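Local structure of glycosyltransferase (duf1792) (Streptococcus sanguinis, 5V4A) at residues R79-I82 and D83-N86; S89-H92 and L93-L97; L207-D210 and L211-G215; F257-Q261 and A262-Q266. The protein is a glycosyltransferase, probably of family 8, whose C-terminal GT-D-fold domain, the part described here, binds UDP. One frame throughout, in Å; residues are numbered along the deposited sequence.

Interaction 1. Residues R79-I82 and D83-N86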
loop_
_atom_site.group_PDB
_atom_site.type_symbol
_atom_site.label_atom_id
_atom_site.label_comp_id
_atom_site.label_asym_id
_atom_site.label_seq_id
_atom_site.Cartn_x
_atom_site.Cartn_y
_atom_site.Cartn_z
ATOM N N ARG A 79 -19.075 -5.413 9.580
ATOM C CA ARG A 79 -17.726 -4.883 9.461
ATOM C C ARG A 79 -17.546 -3.555 10.179
ATOM O O ARG A 79 -16.404 -3.134 10.401
ATOM C CB ARG A 79 -17.381 -4.715 7.982
ATOM C CG ARG A 79 -17.150 -6.024 7.265
ATOM C CD ARG A 79 -17.122 -5.836 5.769
ATOM N NE ARG A 79 -18.411 -5.382 5.267
ATOM C CZ ARG A 79 -18.616 -4.949 4.028
ATOM N NH1 ARG A 79 -17.611 -4.912 3.164
ATOM N NH2 ARG A 79 -19.826 -4.551 3.654
ATOM N N TYR A 80 -18.632 -2.890 10.547
ATOM C CA TYR A 80 -18.566 -1.513 10.999
ATOM C C TYR A 80 -18.960 -1.399 12.468
ATOM O O TYR A 80 -19.507 -2.326 13.072
ATOM C CB TYR A 80 -19.464 -0.636 10.130
ATOM C CG TYR A 80 -19.174 -0.793 8.648
ATOM C CD1 TYR A 80 -17.990 -0.323 8.102
ATOM C CD2 TYR A 80 -20.076 -1.436 7.807
ATOM C CE1 TYR A 80 -17.729 -0.457 6.767
ATOM C CE2 TYR A 80 -19.819 -1.573 6.460
ATOM C CZ TYR A 80 -18.640 -1.085 5.950
ATOM O OH TYR A 80 -18.352 -1.222 4.617
ATOM N N SER A 81 -18.639 -0.241 13.040
ATOM C CA SER A 81 -19.031 0.054 14.412
ATOM C C SER A 81 -20.550 0.047 14.540
ATOM O O SER A 81 -21.278 0.307 13.577
ATOM C CB SER A 81 -18.473 1.411 14.839
ATOM O OG SER A 81 -19.187 2.476 14.228
ATOM N N ILE A 82 -21.028 -0.234 15.759
ATOM C CA ILE A 82 -22.466 -0.338 15.991
ATOM C C ILE A 82 -23.158 0.991 15.698
ATOM O O ILE A 82 -24.319 1.017 15.267
ATOM C CB ILE A 82 -22.741 -0.844 17.425
ATOM C CG1 ILE A 82 -24.203 -1.268 17.572
ATOM C CG2 ILE A 82 -22.382 0.211 18.456
ATOM C CD1 ILE A 82 -24.599 -2.394 16.628
ATOM N N ASP A 83 -22.469 2.112 15.927
ATOM C CA ASP A 83 -23.046 3.408 15.584
ATOM C C ASP A 83 -23.275 3.509 14.085
ATOM O O ASP A 83 -24.339 3.956 13.639
ATOM C CB ASP A 83 -22.122 4.530 16.043
ATOM C CG ASP A 83 -22.226 4.799 17.529
ATOM O OD1 ASP A 83 -23.195 4.311 18.156
ATOM O OD2 ASP A 83 -21.338 5.497 18.064
ATOM N N ALA A 84 -22.293 3.081 13.291
ATOM C CA ALA A 84 -22.470 3.094 11.845
ATOM C C ALA A 84 -23.550 2.106 11.422
ATOM O O ALA A 84 -24.391 2.424 10.572
ATOM C CB ALA A 84 -21.145 2.784 11.150
ATOM N N GLN A 85 -23.546 0.907 12.008
ATOM C CA GLN A 85 -24.568 -0.082 11.685
ATOM C C GLN A 85 -25.959 0.490 11.907
ATOM O O GLN A 85 -26.856 0.323 11.073
ATOM C CB GLN A 85 -24.383 -1.326 12.549
ATOM C CG GLN A 85 -23.064 -2.029 12.376
ATOM C CD GLN A 85 -23.012 -3.313 13.170
ATOM O OE1 GLN A 85 -23.847 -4.198 12.995
ATOM N NE2 GLN A 85 -22.044 -3.409 14.073
ATOM N N ASN A 86 -26.153 1.170 13.041
ATOM C CA ASN A 86 -27.458 1.753 13.351
ATOM C C ASN A 86 -27.831 2.850 12.359
ATOM O O ASN A 86 -29.008 3.000 12.009
ATOM C CB ASN A 86 -27.459 2.290 14.782
ATOM C CG ASN A 86 -27.486 1.179 15.821
ATOM O OD1 ASN A 86 -28.108 0.137 15.616
ATOM N ND2 ASN A 86 -26.791 1.390 16.931
#
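Ser81 and Ala84 meet where the chain passes from a loop into helix 82-103, and two backbone bonds close the first turn: Gln85 N to Ser81 O at 2.8 Å and Asn86 N to Ile82 O at 2.9 Å. Ser81 is the N-cap. Its OG accepts from Ala84 N at 3.3 Å, with a nearly straight N-H...O angle of 163°. The chi1 of 74° sets OG between the backbone N and the carbonyl carbon of Ser81, which brings it round to the start of the helix. Gln85 folds back over the same turn. Its CG lies beside its own backbone N, the chain runs on extended, and NE2 ends 2.9 Å from Tyr80 O. The angle there is only 128°, so this bond is weak. The CD1 end of Ile82 lies against the amide of Gln85, 3.8 Å from NE2, and the two side chains cross obliquely. On the inner side, Tyr80 CB packs on Ala84 CB at 3.9 Å. The Tyr80 ring then leads away from the helix, toward Phe113, and its OH is hydrogen-bonded to Asp72 O. Asp120 touches both Ser81 and Ala84. The first turn is thus held by polar groups of its own residues: a serine oxygen takes up one early N-H of the helix, and a glutamine amide ties the turn weakly to the incoming loop.

Interaction 2. Residues S89-H92 and L93-L97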
loop_
_atom_site.group_PDB
_atom_site.type_symbol
_atom_site.label_atom_id
_atom_site.label_comp_id
_atom_site.label_asym_id
_atom_site.label_seq_id
_atom_site.Cartn_x
_atom_site.Cartn_y
_atom_site.Cartn_z
ATOM N N SER A 89 -28.531 1.044 8.741
ATOM C CA SER A 89 -29.542 -0.005 8.735
ATOM C C SER A 89 -30.891 0.453 9.268
ATOM O O SER A 89 -31.912 -0.155 8.932
ATOM C CB SER A 89 -29.043 -1.205 9.544
ATOM O OG SER A 89 -30.112 -1.905 10.148
ATOM N N LEU A 90 -30.925 1.499 10.089
ATOM C CA LEU A 90 -32.169 1.984 10.658
ATOM C C LEU A 90 -32.512 3.405 10.240
ATOM O O LEU A 90 -33.624 3.862 10.524
ATOM C CB LEU A 90 -32.120 1.898 12.190
ATOM C CG LEU A 90 -31.851 0.496 12.740
ATOM C CD1 LEU A 90 -31.820 0.509 14.249
ATOM C CD2 LEU A 90 -32.914 -0.466 12.241
ATOM N N ASN A 91 -31.603 4.110 9.571
ATOM C CA ASN A 91 -31.822 5.494 9.165
ATOM C C ASN A 91 -31.680 5.686 7.660
ATOM O O ASN A 91 -32.637 6.117 7.007
ATOM C CB ASN A 91 -30.868 6.413 9.943
ATOM C CG ASN A 91 -31.251 7.872 9.849
ATOM O OD1 ASN A 91 -32.317 8.217 9.337
ATOM N ND2 ASN A 91 -30.395 8.742 10.386
ATOM N N HIS A 92 -30.523 5.375 7.084
ATOM C CA HIS A 92 -30.300 5.721 5.684
ATOM C C HIS A 92 -31.038 4.777 4.740
ATOM O O HIS A 92 -31.854 5.212 3.920
ATOM C CB HIS A 92 -28.807 5.716 5.373
ATOM C CG HIS A 92 -28.470 6.354 4.063
ATOM N ND1 HIS A 92 -28.573 7.711 3.850
ATOM C CD2 HIS A 92 -28.045 5.820 2.896
ATOM C CE1 HIS A 92 -28.217 7.986 2.609
ATOM N NE2 HIS A 92 -27.891 6.856 2.009
ATOM N N LEU A 93 -30.755 3.486 4.837
ATOM C CA LEU A 93 -31.293 2.497 3.910
ATOM C C LEU A 93 -32.805 2.343 4.040
ATOM O O LEU A 93 -33.472 2.084 3.029
ATOM C CB LEU A 93 -30.578 1.156 4.096
ATOM C CG LEU A 93 -29.124 1.180 3.608
ATOM C CD1 LEU A 93 -28.416 -0.105 3.978
ATOM C CD2 LEU A 93 -29.058 1.405 2.099
ATOM N N PRO A 94 -33.391 2.426 5.242
ATOM C CA PRO A 94 -34.858 2.524 5.305
ATOM C C PRO A 94 -35.442 3.616 4.413
ATOM O O PRO A 94 -36.440 3.371 3.727
ATOM C CB PRO A 94 -35.114 2.787 6.790
ATOM C CG PRO A 94 -34.006 2.036 7.470
ATOM C CD PRO A 94 -32.810 2.157 6.574
ATOM N N HIS A 95 -34.844 4.813 4.403
ATOM C CA HIS A 95 -35.338 5.895 3.557
ATOM C C HIS A 95 -35.040 5.647 2.083
ATOM O O HIS A 95 -35.939 5.737 1.240
ATOM C CB HIS A 95 -34.744 7.239 3.989
ATOM C CG HIS A 95 -35.489 7.909 5.104
ATOM N ND1 HIS A 95 -35.116 7.799 6.426
ATOM C CD2 HIS A 95 -36.591 8.698 5.090
ATOM C CE1 HIS A 95 -35.952 8.494 7.177
ATOM N NE2 HIS A 95 -36.857 9.048 6.390
ATOM N N PHE A 96 -33.787 5.332 1.746
ATOM C CA PHE A 96 -33.303 5.531 0.383
ATOM C C PHE A 96 -32.922 4.255 -0.362
ATOM O O PHE A 96 -32.362 4.352 -1.460
ATOM C CB PHE A 96 -32.096 6.478 0.385
ATOM C CG PHE A 96 -32.360 7.802 1.035
ATOM C CD1 PHE A 96 -33.441 8.577 0.652
ATOM C CD2 PHE A 96 -31.518 8.276 2.029
ATOM C CE1 PHE A 96 -33.693 9.805 1.255
ATOM C CE2 PHE A 96 -31.759 9.499 2.638
ATOM C CZ PHE A 96 -32.853 10.268 2.249
ATOM N N LEU A 97 -33.196 3.067 0.183
ATOM C CA LEU A 97 -32.743 1.854 -0.498
ATOM C C LEU A 97 -33.361 1.731 -1.883
ATOM O O LEU A 97 -32.669 1.389 -2.852
ATOM C CB LEU A 97 -33.063 0.610 0.330
ATOM C CG LEU A 97 -32.723 -0.709 -0.381
ATOM C CD1 LEU A 97 -31.257 -0.759 -0.820
ATOM C CD2 LEU A 97 -33.065 -1.912 0.482
#
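His92 O accepts from Phe96 N at 2.9 Å. This is the shortest hydrogen bond between 89-92 and 93-97. A second bond uses a side chain: His95 ND1 donates to Asn91 O at 3.1 Å, with an angle of 167°. The oxygen lies in the imidazole plane, and the ND1 atom lies in the carbonyl plane of Asn91. That bond helps fix how the His95 ring is turned, and it requires a proton on ND1. Pro94 interrupts the pattern, because its nitrogen has no hydrogen to give to the turn before. The helix is kinked there and has a wider pi-type turn at 89-92. The proline ring fits against that turn, with CG 3.4 Å from Ser89 O. The aromatic contact is between His92 and Phe96. The edge of Phe96 is directed at a face of His92 in an offset edge-to-face pair, with centroids 5.0 Å apart and planes at 67°. Phe96 CD2 comes to 3.4 Å from His92 CE1. With CG anti to the backbone N (chi1 -167°), the His92 ring reaches along the helix to Phe96. His92 NE2 is hydrogen-bonded to Tyr100 OH, and Trp88 meets the His92 ring edge-to-face. The helix links strands 66-70 and 110-111 of a beta-alpha-beta unit; His92 and Phe96 pack on Met33 of helix 30-36, while Leu93 touches the loop residues Val73 and Phe74.

Interaction 3. Residues L207-D210 and L211-G215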
loop_
_atom_site.group_PDB
_atom_site.type_symbol
_atom_site.label_atom_id
_atom_site.label_comp_id
_atom_site.label_asym_id
_atom_site.label_seq_id
_atom_site.Cartn_x
_atom_site.Cartn_y
_atom_site.Cartn_z
ATOM N N LEU A 207 -17.060 18.254 -9.934
ATOM C CA LEU A 207 -15.756 18.734 -10.364
ATOM C C LEU A 207 -14.939 17.609 -10.987
ATOM O O LEU A 207 -14.438 17.737 -12.115
ATOM C CB LEU A 207 -15.033 19.363 -9.164
ATOM C CG LEU A 207 -13.691 20.077 -9.373
ATOM C CD1 LEU A 207 -13.712 21.022 -10.572
ATOM C CD2 LEU A 207 -13.223 20.796 -8.105
ATOM N N VAL A 208 -14.782 16.494 -10.265
ATOM C CA VAL A 208 -14.009 15.390 -10.834
ATOM C C VAL A 208 -14.620 14.953 -12.160
ATOM O O VAL A 208 -13.908 14.755 -13.150
ATOM C CB VAL A 208 -13.911 14.206 -9.860
ATOM C CG1 VAL A 208 -13.364 12.979 -10.639
ATOM C CG2 VAL A 208 -13.002 14.543 -8.699
ATOM N N TYR A 209 -15.937 14.743 -12.187
ATOM C CA TYR A 209 -16.564 14.305 -13.435
ATOM C C TYR A 209 -16.258 15.269 -14.572
ATOM O O TYR A 209 -15.831 14.852 -15.660
ATOM C CB TYR A 209 -18.075 14.157 -13.270
ATOM C CG TYR A 209 -18.718 13.676 -14.549
ATOM C CD1 TYR A 209 -18.919 12.335 -14.777
ATOM C CD2 TYR A 209 -19.100 14.574 -15.541
ATOM C CE1 TYR A 209 -19.488 11.893 -15.966
ATOM C CE2 TYR A 209 -19.664 14.139 -16.738
ATOM C CZ TYR A 209 -19.867 12.799 -16.933
ATOM O OH TYR A 209 -20.432 12.352 -18.110
ATOM N N ASP A 210 -16.466 16.566 -14.338
ATOM C CA ASP A 210 -16.255 17.555 -15.390
ATOM C C ASP A 210 -14.797 17.602 -15.814
ATOM O O ASP A 210 -14.492 17.767 -17.000
ATOM C CB ASP A 210 -16.712 18.941 -14.921
ATOM C CG ASP A 210 -18.214 19.132 -15.000
ATOM O OD1 ASP A 210 -18.913 18.272 -15.574
ATOM O OD2 ASP A 210 -18.696 20.159 -14.487
ATOM N N LEU A 211 -13.881 17.490 -14.853
ATOM C CA LEU A 211 -12.462 17.525 -15.174
ATOM C C LEU A 211 -12.031 16.292 -15.961
ATOM O O LEU A 211 -11.197 16.403 -16.864
ATOM C CB LEU A 211 -11.647 17.646 -13.882
ATOM C CG LEU A 211 -11.649 19.015 -13.207
ATOM C CD1 LEU A 211 -10.872 18.937 -11.899
ATOM C CD2 LEU A 211 -11.076 20.078 -14.130
ATOM N N VAL A 212 -12.629 15.130 -15.679
ATOM C CA VAL A 212 -12.322 13.922 -16.448
ATOM C C VAL A 212 -12.681 14.117 -17.916
ATOM O O VAL A 212 -11.931 13.723 -18.818
ATOM C CB VAL A 212 -13.071 12.713 -15.852
ATOM C CG1 VAL A 212 -13.043 11.532 -16.816
ATOM C CG2 VAL A 212 -12.464 12.325 -14.490
ATOM N N GLN A 213 -13.807 14.769 -18.178
ATOM C CA GLN A 213 -14.231 14.966 -19.562
ATOM C C GLN A 213 -13.223 15.811 -20.332
ATOM O O GLN A 213 -13.143 15.725 -21.564
ATOM C CB GLN A 213 -15.615 15.612 -19.593
ATOM C CG GLN A 213 -16.674 14.857 -18.796
ATOM C CD GLN A 213 -16.667 13.346 -19.013
ATOM O OE1 GLN A 213 -16.707 12.857 -20.144
ATOM N NE2 GLN A 213 -16.619 12.598 -17.914
ATOM N N GLU A 214 -12.495 16.677 -19.628
ATOM C CA GLU A 214 -11.446 17.497 -20.210
ATOM C C GLU A 214 -10.079 16.836 -20.158
ATOM O O GLU A 214 -9.076 17.489 -20.464
ATOM C CB GLU A 214 -11.406 18.860 -19.525
ATOM C CG GLU A 214 -12.677 19.642 -19.710
ATOM C CD GLU A 214 -12.588 21.009 -19.086
ATOM O OE1 GLU A 214 -11.563 21.683 -19.315
ATOM O OE2 GLU A 214 -13.534 21.404 -18.368
ATOM N N GLY A 215 -10.005 15.579 -19.736
ATOM C CA GLY A 215 -8.764 14.831 -19.830
ATOM C C GLY A 215 -7.799 14.953 -18.668
ATOM O O GLY A 215 -6.630 14.573 -18.826
HETATM O O HOH W 1 -15.861 19.230 -18.505
#
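Leu207 begins the contact by lying side by side with Leu211, one helical turn on, their CD1 atoms 3.8 Å apart. Leu207 O accepts from Leu211 N at 2.8 Å. Both leucines face helix 180-190, where they touch Ile183 and Val187 respectively. Val208 repeats the pattern on another side of the helix: its CG1 is 4.0 Å from Val212 CG2, and these valines reach strand 24-27. Tyr209 comes next and has a polar partner. The bent chain of Gln213, with chi2 at -45°, brings NE2 over one face of the tyrosine ring, 3.4 Å from CZ and offset toward the rim. The amide and ring planes are 23° apart. The same NE2 donates to Tyr209 O at 3.3 Å, while Gln213 N donates to this oxygen from the opposite face of its carbonyl plane. The carboxylate of Asp210 bridges two neighbouring helices, with salt bridges to Lys184 and Arg53. Its carbonyl oxygen meets a water that also donates to Glu214 OE2, and Glu214 has its own salt bridge to Arg188. The helix stops in a Schellman motif with Gly215, at positive phi, as the C-prime residue: Gly215 N bonds to Val212 O at 2.8 Å and Tyr216 N to Leu211 O. The chemistry is therefore divided around the helix. Apolar pairs pack against the neighbouring helix and strand; the NE2 bond to Tyr209 O, with Arg65 on OE1, helps hold the Gln213 amide over the ring.

Interaction 4. Residues F257-Q261 and A262-Q266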
loop_
_atom_site.group_PDB
_atom_site.type_symbol
_atom_site.label_atom_id
_atom_site.label_comp_id
_atom_site.label_asym_id
_atom_site.label_seq_id
_atom_site.Cartn_x
_atom_site.Cartn_y
_atom_site.Cartn_z
ATOM N N PHE A 257 -7.490 28.657 13.180
ATOM C CA PHE A 257 -6.403 28.078 12.394
ATOM C C PHE A 257 -5.065 28.200 13.116
ATOM O O PHE A 257 -4.758 29.226 13.729
ATOM C CB PHE A 257 -6.299 28.746 11.016
ATOM C CG PHE A 257 -7.499 28.526 10.114
ATOM C CD1 PHE A 257 -8.298 27.395 10.245
ATOM C CD2 PHE A 257 -7.795 29.430 9.110
ATOM C CE1 PHE A 257 -9.383 27.186 9.417
ATOM C CE2 PHE A 257 -8.883 29.224 8.267
ATOM C CZ PHE A 257 -9.680 28.102 8.427
ATOM N N ARG A 258 -4.251 27.152 13.014
ATOM C CA ARG A 258 -2.854 27.251 13.400
ATOM C C ARG A 258 -2.103 27.900 12.250
ATOM O O ARG A 258 -2.376 27.609 11.085
ATOM C CB ARG A 258 -2.275 25.861 13.676
ATOM C CG ARG A 258 -2.679 25.217 14.996
ATOM C CD ARG A 258 -1.561 25.223 16.045
ATOM N NE ARG A 258 -1.707 24.106 16.981
ATOM C CZ ARG A 258 -1.933 24.236 18.288
ATOM N NH1 ARG A 258 -2.036 25.441 18.837
ATOM N NH2 ARG A 258 -2.063 23.157 19.053
ATOM N N ASP A 259 -1.177 28.803 12.564
ATOM C CA ASP A 259 -0.392 29.400 11.491
ATOM C C ASP A 259 0.527 28.334 10.905
ATOM O O ASP A 259 1.415 27.820 11.594
ATOM C CB ASP A 259 0.404 30.601 11.986
ATOM C CG ASP A 259 0.876 31.483 10.845
ATOM O OD1 ASP A 259 0.369 31.308 9.711
ATOM O OD2 ASP A 259 1.754 32.341 11.076
ATOM N N ASP A 260 0.347 28.025 9.624
ATOM C CA ASP A 260 1.155 27.009 8.964
ATOM C C ASP A 260 1.763 27.650 7.727
ATOM O O ASP A 260 1.041 28.004 6.787
ATOM C CB ASP A 260 0.311 25.782 8.610
ATOM C CG ASP A 260 1.147 24.571 8.262
ATOM O OD1 ASP A 260 1.858 24.579 7.232
ATOM O OD2 ASP A 260 1.101 23.604 9.049
ATOM N N GLN A 261 3.091 27.811 7.748
ATOM C CA GLN A 261 3.777 28.523 6.680
ATOM C C GLN A 261 3.922 27.691 5.413
ATOM O O GLN A 261 3.968 28.260 4.321
ATOM C CB GLN A 261 5.152 28.991 7.154
ATOM C CG GLN A 261 5.093 30.131 8.147
ATOM C CD GLN A 261 4.489 31.376 7.532
ATOM O OE1 GLN A 261 3.563 31.973 8.083
ATOM N NE2 GLN A 261 5.004 31.770 6.372
ATOM N N ALA A 262 4.014 26.366 5.523
ATOM C CA ALA A 262 4.001 25.542 4.315
ATOM C C ALA A 262 2.654 25.635 3.616
ATOM O O ALA A 262 2.589 25.816 2.391
ATOM C CB ALA A 262 4.343 24.088 4.653
ATOM N N TYR A 263 1.564 25.522 4.382
ATOM C CA TYR A 263 0.226 25.650 3.811
ATOM C C TYR A 263 0.068 26.995 3.118
ATOM O O TYR A 263 -0.365 27.063 1.962
ATOM C CB TYR A 263 -0.833 25.468 4.911
ATOM C CG TYR A 263 -2.257 25.791 4.488
ATOM C CD1 TYR A 263 -2.819 27.034 4.761
ATOM C CD2 TYR A 263 -3.058 24.831 3.875
ATOM C CE1 TYR A 263 -4.120 27.328 4.391
ATOM C CE2 TYR A 263 -4.364 25.118 3.503
ATOM C CZ TYR A 263 -4.885 26.366 3.766
ATOM O OH TYR A 263 -6.182 26.649 3.413
ATOM N N ASP A 264 0.426 28.083 3.818
ATOM C CA ASP A 264 0.289 29.419 3.244
ATOM C C ASP A 264 0.998 29.521 1.903
ATOM O O ASP A 264 0.455 30.076 0.943
ATOM C CB ASP A 264 0.873 30.474 4.184
ATOM C CG ASP A 264 0.032 30.703 5.423
ATOM O OD1 ASP A 264 -1.133 30.249 5.442
ATOM O OD2 ASP A 264 0.546 31.352 6.371
ATOM N N SER A 265 2.209 28.979 1.822
ATOM C CA SER A 265 3.021 29.071 0.618
ATOM C C SER A 265 2.509 28.194 -0.508
ATOM O O SER A 265 2.998 28.329 -1.631
ATOM C CB SER A 265 4.471 28.678 0.923
ATOM O OG SER A 265 4.604 27.280 1.145
ATOM N N GLN A 266 1.611 27.260 -0.229
ATOM C CA GLN A 266 1.120 26.368 -1.269
ATOM C C GLN A 266 -0.113 26.917 -1.962
ATOM O O GLN A 266 -0.517 26.376 -2.995
ATOM C CB GLN A 266 0.793 24.984 -0.704
ATOM C CG GLN A 266 2.028 24.174 -0.310
ATOM C CD GLN A 266 1.717 23.117 0.733
ATOM O OE1 GLN A 266 0.555 22.879 1.066
ATOM N NE2 GLN A 266 2.760 22.470 1.253
HETATM O O HOH W 2 -1.625 30.455 8.291
#
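Asp260 and Tyr263 form the close part of this contact, at the start of helix 261-266. Asp260 OD1 accepts from Tyr263 N at 3.0 Å, with an angle of 168°. The N-H meets the anti side of the carboxylate oxygen, 27° out of its plane. Asp260 CG stands anti to its backbone N (chi1 -165°), which carries OD1 forward to the first turn. Asp260 O also accepts from Asp264 N at 3.0 Å. Asp260 is thus a helix N-cap, capping a short helix that leads into edge strand 267-270 of the five-stranded parallel sheet. The Tyr263 ring leaves the turn to pack on Arg168 and Ile170 of strand 165-171 and makes a cation-pi contact with Arg152. The exposed side is looser and carries like charges. Asp259 OD1 lies 3.3 Å from Asp264 OD2, two like-charged acceptors whose closeness would probably raise the proton affinity of one or both. A water between the two side chains, 2.6 Å from Asp259 OD1 and 2.9 Å from Asp264 OD1, probably eases this. Gln261 OE1 adds another acceptor, 3.5 Å from Asp264 OD2. At the far end, Ser265 N bonds to Gln261 O, and Ser265 OG turns back to donate to Ala262 O at 2.8 Å.

Interactions 1 and 2 follow one another on helix 82-103, with centres 13 Å apart. Interaction 1 caps the helix start; interaction 2 lies at its kink. Interaction 3 is on helix 201-213, about 34 Å from interaction 1 between centres and on the opposite side of the chain's centre. Interaction 4 is farthest from interaction 2, about 41 Å between centres. None of the four touches another beyond the shared helix, and none reaches the UDP itself: the side chains of Ala84, His92, Val208 and Tyr263 stand about 12, 11, 10 and 10 Å from it. Val208 is about 6 Å from the UDP-binding Lys205, and Tyr263 about 7 Å from Ser151, side chain to side chain.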